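Local coordinates for protein FAD-dependent pyridine nucleotide-disulphide oxidoreductase (Desulfovibrio vulgaris, PDB 3IWA) that probably uses FAD to transfer electrons from a reduced pyridine nucleotide to an acceptor, as other flavoprotein disulphide oxidoreductases do, at residues 158-163 with 246-251; 92-97 with 264-269; 5-10 with 110-115. One frame throughout, in Å; residues are numbered along the deposited sequence. Where two conformers were deposited one is given.

Contact 1 of 3, residues 158-163 with 246-251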
loop_
_atom_site.group_PDB
_atom_site.type_symbol
_atom_site.label_atom_id
_atom_site.label_comp_id
_atom_site.label_asym_id
_atom_site.label_seq_id
_atom_site.Cartn_x
_atom_site.Cartn_y
_atom_site.Cartn_z
ATOM N N GLU A 158 3.974 41.507 -0.581
ATOM C CA GLU A 158 4.658 41.683 0.720
ATOM C C GLU A 158 6.137 41.269 0.699
ATOM O O GLU A 158 6.987 41.924 1.309
ATOM C CB GLU A 158 3.976 40.846 1.802
ATOM C CG GLU A 158 2.620 41.321 2.273
ATOM C CD GLU A 158 2.183 40.634 3.586
ATOM O OE1 GLU A 158 1.156 41.052 4.173
ATOM O OE2 GLU A 158 2.869 39.679 4.034
ATOM N N VAL A 159 6.412 40.151 0.027
ATOM C CA VAL A 159 7.746 39.543 -0.019
ATOM C C VAL A 159 8.265 39.570 -1.462
ATOM O O VAL A 159 7.536 39.280 -2.396
ATOM C CB VAL A 159 7.712 38.092 0.529
ATOM C CG1 VAL A 159 9.075 37.432 0.413
ATOM C CG2 VAL A 159 7.245 38.084 1.979
ATOM N N SER A 160 9.526 39.944 -1.628
ATOM C CA SER A 160 10.145 40.024 -2.939
ATOM C C SER A 160 11.082 38.853 -3.093
ATOM O O SER A 160 11.018 38.125 -4.084
ATOM C CB SER A 160 10.929 41.346 -3.111
ATOM O OG SER A 160 11.674 41.354 -4.337
ATOM N N LYS A 161 11.960 38.667 -2.109
ATOM C CA LYS A 161 12.888 37.545 -2.159
ATOM C C LYS A 161 12.886 36.687 -0.897
ATOM O O LYS A 161 13.010 37.195 0.225
ATOM C CB LYS A 161 14.290 38.035 -2.493
ATOM C CG LYS A 161 14.401 38.657 -3.898
ATOM C CD LYS A 161 15.770 38.446 -4.539
ATOM C CE LYS A 161 15.771 38.900 -6.000
ATOM N NZ LYS A 161 16.518 40.166 -6.207
ATOM N N ALA A 162 12.733 35.377 -1.116
ATOM C CA ALA A 162 12.791 34.365 -0.066
ATOM C C ALA A 162 14.003 33.461 -0.269
ATOM O O ALA A 162 14.208 32.936 -1.357
ATOM C CB ALA A 162 11.523 33.534 -0.038
ATOM N N VAL A 163 14.797 33.293 0.787
ATOM C CA VAL A 163 15.804 32.252 0.806
ATOM C C VAL A 163 15.433 31.170 1.842
ATOM O O VAL A 163 15.165 31.482 2.998
ATOM C CB VAL A 163 17.189 32.837 1.110
ATOM C CG1 VAL A 163 18.196 31.698 1.460
ATOM C CG2 VAL A 163 17.625 33.709 -0.092
ATOM N N ASP A 246 20.178 38.306 -2.027
ATOM C CA ASP A 246 19.216 39.220 -1.423
ATOM C C ASP A 246 18.017 38.411 -0.900
ATOM O O ASP A 246 17.458 37.587 -1.631
ATOM C CB ASP A 246 18.724 40.272 -2.443
ATOM C CG ASP A 246 19.820 41.254 -2.893
ATOM O OD1 ASP A 246 20.502 41.863 -2.040
ATOM O OD2 ASP A 246 19.948 41.447 -4.119
ATOM N N ALA A 247 17.629 38.663 0.343
ATOM C CA ALA A 247 16.422 38.085 0.905
ATOM C C ALA A 247 15.782 39.025 1.903
ATOM O O ALA A 247 16.432 39.439 2.841
ATOM C CB ALA A 247 16.730 36.766 1.603
ATOM N N ASP A 248 14.499 39.325 1.713
ATOM C CA ASP A 248 13.710 39.986 2.750
ATOM C C ASP A 248 12.947 38.974 3.613
ATOM O O ASP A 248 12.360 39.328 4.622
ATOM C CB ASP A 248 12.760 41.057 2.162
ATOM C CG ASP A 248 11.997 40.576 0.930
ATOM O OD1 ASP A 248 10.768 40.350 1.000
ATOM O OD2 ASP A 248 12.616 40.444 -0.128
ATOM N N LEU A 249 12.929 37.720 3.192
ATOM C CA LEU A 249 12.407 36.603 4.023
ATOM C C LEU A 249 13.409 35.452 3.958
ATOM O O LEU A 249 13.805 35.040 2.876
ATOM C CB LEU A 249 11.044 36.116 3.506
ATOM C CG LEU A 249 10.379 34.951 4.249
ATOM C CD1 LEU A 249 9.849 35.381 5.608
ATOM C CD2 LEU A 249 9.266 34.363 3.409
ATOM N N VAL A 250 13.788 34.951 5.125
ATOM C CA VAL A 250 14.642 33.794 5.258
ATOM C C VAL A 250 13.941 32.742 6.129
ATOM O O VAL A 250 13.599 33.001 7.293
ATOM C CB VAL A 250 15.998 34.171 5.876
ATOM C CG1 VAL A 250 16.818 32.940 6.131
ATOM C CG2 VAL A 250 16.731 35.170 4.964
ATOM N N ILE A 251 13.708 31.575 5.541
ATOM C CA ILE A 251 13.053 30.469 6.223
ATOM C C ILE A 251 14.128 29.523 6.762
ATOM O O ILE A 251 14.970 29.051 6.011
ATOM C CB ILE A 251 12.129 29.715 5.257
ATOM C CG1 ILE A 251 11.148 30.672 4.563
ATOM C CG2 ILE A 251 11.342 28.667 5.971
ATOM C CD1 ILE A 251 10.119 31.259 5.491
#
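D248 folds its CG between its own backbone N and carbonyl carbon (chi1 46°), and its carboxylate turns to face the backbone amides that lead into strand 161-165. OD1 takes the amide of S160 on its syn lone pair, with S160 N at 2.9 Å from D248 OD1, while K161 N lies 2.7 Å from D248 OD2, somewhat out of the carboxylate plane. A short acidic side chain suits the place: it has two acceptors to spend on successive N-H groups just before regular pairing begins. V159 has CG1 anti to its backbone N (chi1 177°), which sets that methyl 3.9 Å from L249 CB. Beyond the aspartate the strands run parallel. K161 O receives L249 N, L249 O receives V163 N, and I251 N lies 2.9 Å from V163 O. A162 is small enough to pack with L249 against L178 of helix 169-182. On the other face branched V163 fits against V238 and A247, its CG2 3.6 Å from A247 CB. This parallel sheet, with strand 161-165 turning through a glycine-rich GxGxxG-type sequence into helix 169-182, is consistent with a Rossmann-type domain, probably the one binding the pyridine nucleotide.

Contact 2 of 3, residues 92-97 with 264-269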
loop_
_atom_site.group_PDB
_atom_site.type_symbol
_atom_site.label_atom_id
_atom_site.label_comp_id
_atom_site.label_asym_id
_atom_site.label_seq_id
_atom_site.Cartn_x
_atom_site.Cartn_y
_atom_site.Cartn_z
ATOM N N ILE A 92 7.852 21.356 36.549
ATOM C CA ILE A 92 7.045 20.210 36.893
ATOM C C ILE A 92 7.566 19.612 38.184
ATOM O O ILE A 92 8.744 19.330 38.294
ATOM C CB ILE A 92 7.081 19.144 35.785
ATOM C CG1 ILE A 92 6.401 19.688 34.529
ATOM C CG2 ILE A 92 6.377 17.845 36.245
ATOM C CD1 ILE A 92 6.529 18.807 33.357
ATOM N N ASP A 93 6.686 19.408 39.157
ATOM C CA ASP A 93 7.067 18.677 40.359
ATOM C C ASP A 93 6.362 17.352 40.293
ATOM O O ASP A 93 5.165 17.260 40.531
ATOM C CB ASP A 93 6.697 19.446 41.635
ATOM C CG ASP A 93 7.241 18.787 42.911
ATOM O OD1 ASP A 93 7.708 17.628 42.859
ATOM O OD2 ASP A 93 7.176 19.436 43.983
ATOM N N ARG A 94 7.142 16.333 39.975
ATOM C CA ARG A 94 6.630 14.987 39.755
ATOM C C ARG A 94 6.125 14.308 41.024
ATOM O O ARG A 94 5.048 13.694 41.015
ATOM C CB ARG A 94 7.711 14.138 39.110
ATOM C CG ARG A 94 7.946 14.529 37.686
ATOM C CD ARG A 94 9.285 14.068 37.258
ATOM N NE ARG A 94 9.419 12.639 37.447
ATOM C CZ ARG A 94 10.580 12.010 37.457
ATOM N NH1 ARG A 94 11.700 12.698 37.294
ATOM N NH2 ARG A 94 10.624 10.702 37.626
ATOM N N ALA A 95 6.891 14.409 42.111
ATOM C CA ALA A 95 6.481 13.803 43.397
ATOM C C ALA A 95 5.145 14.391 43.881
ATOM O O ALA A 95 4.232 13.651 44.291
ATOM C CB ALA A 95 7.571 13.984 44.458
ATOM N N ALA A 96 5.035 15.717 43.789
ATOM C CA ALA A 96 3.828 16.453 44.175
ATOM C C ALA A 96 2.691 16.501 43.138
ATOM O O ALA A 96 1.592 16.989 43.450
ATOM C CB ALA A 96 4.222 17.887 44.549
ATOM N N HIS A 97 2.964 16.057 41.910
ATOM C CA HIS A 97 2.003 16.118 40.797
ATOM C C HIS A 97 1.439 17.534 40.606
ATOM O O HIS A 97 0.230 17.771 40.610
ATOM C CB HIS A 97 0.890 15.084 40.992
ATOM C CG HIS A 97 1.355 13.662 40.862
ATOM N ND1 HIS A 97 2.254 13.083 41.730
ATOM C CD2 HIS A 97 1.045 12.704 39.955
ATOM C CE1 HIS A 97 2.478 11.832 41.367
ATOM N NE2 HIS A 97 1.758 11.577 40.289
ATOM N N ARG A 264 13.704 18.067 31.022
ATOM C CA ARG A 264 15.049 17.968 31.580
ATOM C C ARG A 264 15.070 18.421 33.050
ATOM O O ARG A 264 15.545 17.692 33.920
ATOM C CB ARG A 264 16.049 18.810 30.771
ATOM C CG ARG A 264 17.494 18.576 31.209
ATOM C CD ARG A 264 18.571 19.335 30.392
ATOM N NE ARG A 264 18.569 19.002 28.965
ATOM C CZ ARG A 264 19.131 17.923 28.408
ATOM N NH1 ARG A 264 19.778 17.030 29.146
ATOM N NH2 ARG A 264 19.057 17.746 27.084
ATOM N N ASP A 265 14.542 19.615 33.304
ATOM C CA ASP A 265 14.471 20.168 34.661
ATOM C C ASP A 265 13.670 19.266 35.612
ATOM O O ASP A 265 13.949 19.206 36.794
ATOM C CB ASP A 265 13.827 21.561 34.640
ATOM C CG ASP A 265 14.647 22.589 33.835
ATOM O OD1 ASP A 265 15.854 22.384 33.600
ATOM O OD2 ASP A 265 14.071 23.611 33.431
ATOM N N ALA A 266 12.673 18.570 35.069
ATOM C CA ALA A 266 11.800 17.715 35.861
ATOM C C ALA A 266 12.466 16.391 36.216
ATOM O O ALA A 266 12.010 15.716 37.114
ATOM C CB ALA A 266 10.505 17.482 35.141
ATOM N N GLY A 267 13.535 16.028 35.513
ATOM C CA GLY A 267 14.275 14.778 35.781
ATOM C C GLY A 267 13.876 13.603 34.890
ATOM O O GLY A 267 14.186 12.444 35.178
ATOM N N LEU A 268 13.203 13.899 33.796
ATOM C CA LEU A 268 12.743 12.855 32.921
ATOM C C LEU A 268 13.925 12.328 32.094
ATOM O O LEU A 268 14.830 13.075 31.704
ATOM C CB LEU A 268 11.587 13.347 32.046
ATOM C CG LEU A 268 10.268 13.662 32.764
ATOM C CD1 LEU A 268 9.222 13.921 31.763
ATOM C CD2 LEU A 268 9.798 12.561 33.713
ATOM N N GLU A 269 13.913 11.027 31.858
ATOM C CA GLU A 269 14.933 10.381 31.034
ATOM C C GLU A 269 14.837 10.874 29.588
ATOM O O GLU A 269 13.769 10.850 28.956
ATOM C CB GLU A 269 14.839 8.827 31.129
ATOM C CG GLU A 269 15.470 8.204 32.401
ATOM C CD GLU A 269 16.966 8.500 32.544
ATOM O OE1 GLU A 269 17.712 8.340 31.538
ATOM O OE2 GLU A 269 17.404 8.892 33.654
#
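R94 reaches from the turn after strand 87-93 to the C-terminal end of helix 261-266, where, in the conformer described (one of two), it meets A266, G267 and L268. Its CB points toward the helix end, and CG stands anti to the carbonyl carbon (chi1 -72°), starting the chain in that direction. CD is the first atom to come close, 3.2 Å from A266 O, and it also touches the CD2 methyl of L268. A bend at chi3 (56°) then turns the guanidinium so that A266 O lies at its edge. NE lies 3.8 Å from L268 CD2 and pairs in a salt bridge with the carboxylate (OD2) of D286. CZ has the same methyl over one face of the flat group, offset toward its rim. At the tip, NH1 gives a nearly straight hydrogen bond to the backbone oxygen of A266, with R94 NH1 and A266 O 3.0 Å apart. The acceptor lies in the guanidinium plane, although the donor is tilted from the plane of the carbonyl. G267 O is 3.3 Å from R94 NH1, obliquely placed.

Beside the arginine, I92 CB packs 3.9 Å from A266 CB; a small alanine lets the helix end approach the strand closely. G267 ends the helix in a Schellman motif, its positive phi (96°) being one that glycine adopts easily.

The chemistry combines charge, hydrogen bonding and apolar contact in one long side chain. In this conformer the guanidinium serves a carboxylate and a peptide oxygen at once while a methyl lies on its face, a combination that fits arginine. Carbonyls at the C-terminus of a helix carry the negative end of its dipole, so the positive group would be electrostatically welcome there, and the D286 carboxylate probably stabilises its charge further.

Contact 3 of 3, residues 5-10 with 110-115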
loop_
_atom_site.group_PDB
_atom_site.type_symbol
_atom_site.label_atom_id
_atom_site.label_comp_id
_atom_site.label_asym_id
_atom_site.label_seq_id
_atom_site.Cartn_x
_atom_site.Cartn_y
_atom_site.Cartn_z
ATOM N N HIS A 5 -7.944 14.779 36.904
ATOM C CA HIS A 5 -7.491 15.980 36.221
ATOM C C HIS A 5 -6.265 15.623 35.402
ATOM O O HIS A 5 -5.298 15.023 35.887
ATOM C CB HIS A 5 -7.177 17.144 37.165
ATOM C CG HIS A 5 -6.957 18.446 36.449
ATOM N ND1 HIS A 5 -6.195 19.473 36.969
ATOM C CD2 HIS A 5 -7.397 18.878 35.243
ATOM C CE1 HIS A 5 -6.185 20.485 36.118
ATOM N NE2 HIS A 5 -6.902 20.147 35.059
ATOM N N VAL A 6 -6.322 15.966 34.135
ATOM C CA VAL A 6 -5.186 15.775 33.280
ATOM C C VAL A 6 -4.770 17.148 32.786
ATOM O O VAL A 6 -5.605 17.948 32.372
ATOM C CB VAL A 6 -5.521 14.861 32.111
ATOM C CG1 VAL A 6 -4.423 14.939 31.032
ATOM C CG2 VAL A 6 -5.708 13.464 32.627
ATOM N N VAL A 7 -3.470 17.406 32.843
ATOM C CA VAL A 7 -2.901 18.626 32.306
ATOM C C VAL A 7 -2.115 18.284 31.019
ATOM O O VAL A 7 -1.368 17.336 30.978
ATOM C CB VAL A 7 -1.991 19.280 33.349
ATOM C CG1 VAL A 7 -1.148 20.404 32.718
ATOM C CG2 VAL A 7 -2.848 19.806 34.501
ATOM N N VAL A 8 -2.311 19.076 29.984
ATOM C CA VAL A 8 -1.652 18.876 28.714
ATOM C C VAL A 8 -0.852 20.134 28.401
ATOM O O VAL A 8 -1.416 21.203 28.361
ATOM C CB VAL A 8 -2.703 18.616 27.605
ATOM C CG1 VAL A 8 -2.054 18.557 26.284
ATOM C CG2 VAL A 8 -3.429 17.342 27.886
ATOM N N ILE A 9 0.454 19.990 28.183
ATOM C CA ILE A 9 1.315 21.115 27.872
ATOM C C ILE A 9 1.734 21.111 26.420
ATOM O O ILE A 9 2.509 20.265 25.987
ATOM C CB ILE A 9 2.590 21.105 28.689
ATOM C CG1 ILE A 9 2.288 21.343 30.150
ATOM C CG2 ILE A 9 3.568 22.195 28.197
ATOM C CD1 ILE A 9 3.436 21.035 30.994
ATOM N N GLY A 10 1.266 22.115 25.702
ATOM C CA GLY A 10 1.571 22.309 24.298
ATOM C C GLY A 10 0.287 22.134 23.525
ATOM O O GLY A 10 -0.517 21.253 23.825
ATOM N N ARG A 110 0.244 30.503 38.679
ATOM C CA ARG A 110 -0.691 29.523 39.216
ATOM C C ARG A 110 -0.058 28.145 39.288
ATOM O O ARG A 110 0.846 27.834 38.521
ATOM C CB ARG A 110 -1.933 29.497 38.339
ATOM C CG ARG A 110 -2.964 28.483 38.757
ATOM C CD ARG A 110 -4.321 28.886 38.254
ATOM N NE ARG A 110 -5.190 27.733 38.043
ATOM C CZ ARG A 110 -5.919 27.532 36.946
ATOM N NH1 ARG A 110 -5.896 28.406 35.931
ATOM N NH2 ARG A 110 -6.681 26.448 36.860
ATOM N N THR A 111 -0.536 27.339 40.234
ATOM C CA THR A 111 -0.050 25.979 40.446
ATOM C C THR A 111 -1.197 25.019 40.159
ATOM O O THR A 111 -2.167 24.947 40.924
ATOM C CB THR A 111 0.466 25.777 41.879
ATOM O OG1 THR A 111 1.783 26.328 41.991
ATOM C CG2 THR A 111 0.529 24.310 42.249
ATOM N N LEU A 112 -1.096 24.317 39.029
ATOM C CA LEU A 112 -2.103 23.338 38.626
ATOM C C LEU A 112 -1.744 22.019 39.265
ATOM O O LEU A 112 -0.565 21.701 39.382
ATOM C CB LEU A 112 -2.091 23.153 37.111
ATOM C CG LEU A 112 -2.415 24.344 36.207
ATOM C CD1 LEU A 112 -2.239 23.925 34.749
ATOM C CD2 LEU A 112 -3.841 24.873 36.470
ATOM N N LYS A 113 -2.747 21.244 39.659
ATOM C CA LYS A 113 -2.513 19.884 40.134
ATOM C C LYS A 113 -2.983 18.860 39.088
ATOM O O LYS A 113 -3.965 19.095 38.355
ATOM C CB LYS A 113 -3.183 19.647 41.495
ATOM C CG LYS A 113 -2.276 18.886 42.486
ATOM C CD LYS A 113 -2.526 17.381 42.476
ATOM C CE LYS A 113 -1.600 16.639 43.438
ATOM N NZ LYS A 113 -1.793 15.150 43.358
ATOM N N TYR A 114 -2.280 17.733 39.007
ATOM C CA TYR A 114 -2.611 16.765 37.986
ATOM C C TYR A 114 -2.576 15.352 38.508
ATOM O O TYR A 114 -1.821 15.033 39.420
ATOM C CB TYR A 114 -1.698 16.921 36.754
ATOM C CG TYR A 114 -0.256 16.495 36.943
ATOM C CD1 TYR A 114 0.115 15.166 36.868
ATOM C CD2 TYR A 114 0.734 17.435 37.175
ATOM C CE1 TYR A 114 1.442 14.782 37.035
ATOM C CE2 TYR A 114 2.047 17.069 37.326
ATOM C CZ TYR A 114 2.397 15.750 37.254
ATOM O OH TYR A 114 3.714 15.407 37.416
ATOM N N ASP A 115 -3.426 14.525 37.908
ATOM C CA ASP A 115 -3.340 13.069 38.035
ATOM C C ASP A 115 -2.465 12.491 36.923
ATOM O O ASP A 115 -1.747 11.531 37.147
ATOM C CB ASP A 115 -4.735 12.459 37.939
ATOM C CG ASP A 115 -5.651 12.937 39.063
ATOM O OD1 ASP A 115 -5.560 12.300 40.123
ATOM O OD2 ASP A 115 -6.439 13.923 38.877
#
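H5 and V7 touch the end of segment 110-115 from the parallel sheet of the N-terminal Rossmann-type domain, whose counterpart in this family binds FAD. The two strands belong to different sheets and their N-to-C directions differ by 123°; isolated bonds and apolar contacts join them without regular pairing. In the conformer described, one of two, the H5 ring has CG anti to the backbone N (chi1 -169°), carrying H5 ND1 to 2.7 Å from K113 O. This donor lies almost in line with the carbonyl, but the bond is bent at the hydrogen and the oxygen sits 31° out of the ring plane. Histidine suits a place that asks for two polar ends: NE2 bonds to T32 on the neighbouring strand. V7 crosses Y114 at about a right angle, its CG2 methyl meeting Y114 CB at 3.8 Å; the same methyl touches L112 CD1. The Y114 ring leads away toward H97, while branched V7 and long L112 pack together where the sheets approach. D115 and H5 close a pair of bonds at the start of strand 5-9. D115 N reaches H5 O at 2.8 Å, and H5 N points at D115 OD2, 2.6 Å away and on the anti side of the carboxylate.

Contacts 2 and 3 are neighbours, their centres about 13 Å apart, and involve the two outermost strands of the antiparallel sheet 87-93, 98-103 and 109-113. They touch where H97 O meets Y114 N at 3.0 Å, probably a hydrogen bond. Contact 1 lies in a separate parallel sheet, its centre about 40 Å from that of contact 3. Its strand part is buried and its loop end more exposed; it alone joins adjacent strands through regular backbone bonds, beside an aspartate accepting two N-H groups. Contact 2 buries I92 and L268 but fastens a helix end through partly exposed R94. Contact 3 buries V7, L112 and Y114 behind the more exposed polar pair H5 and D115.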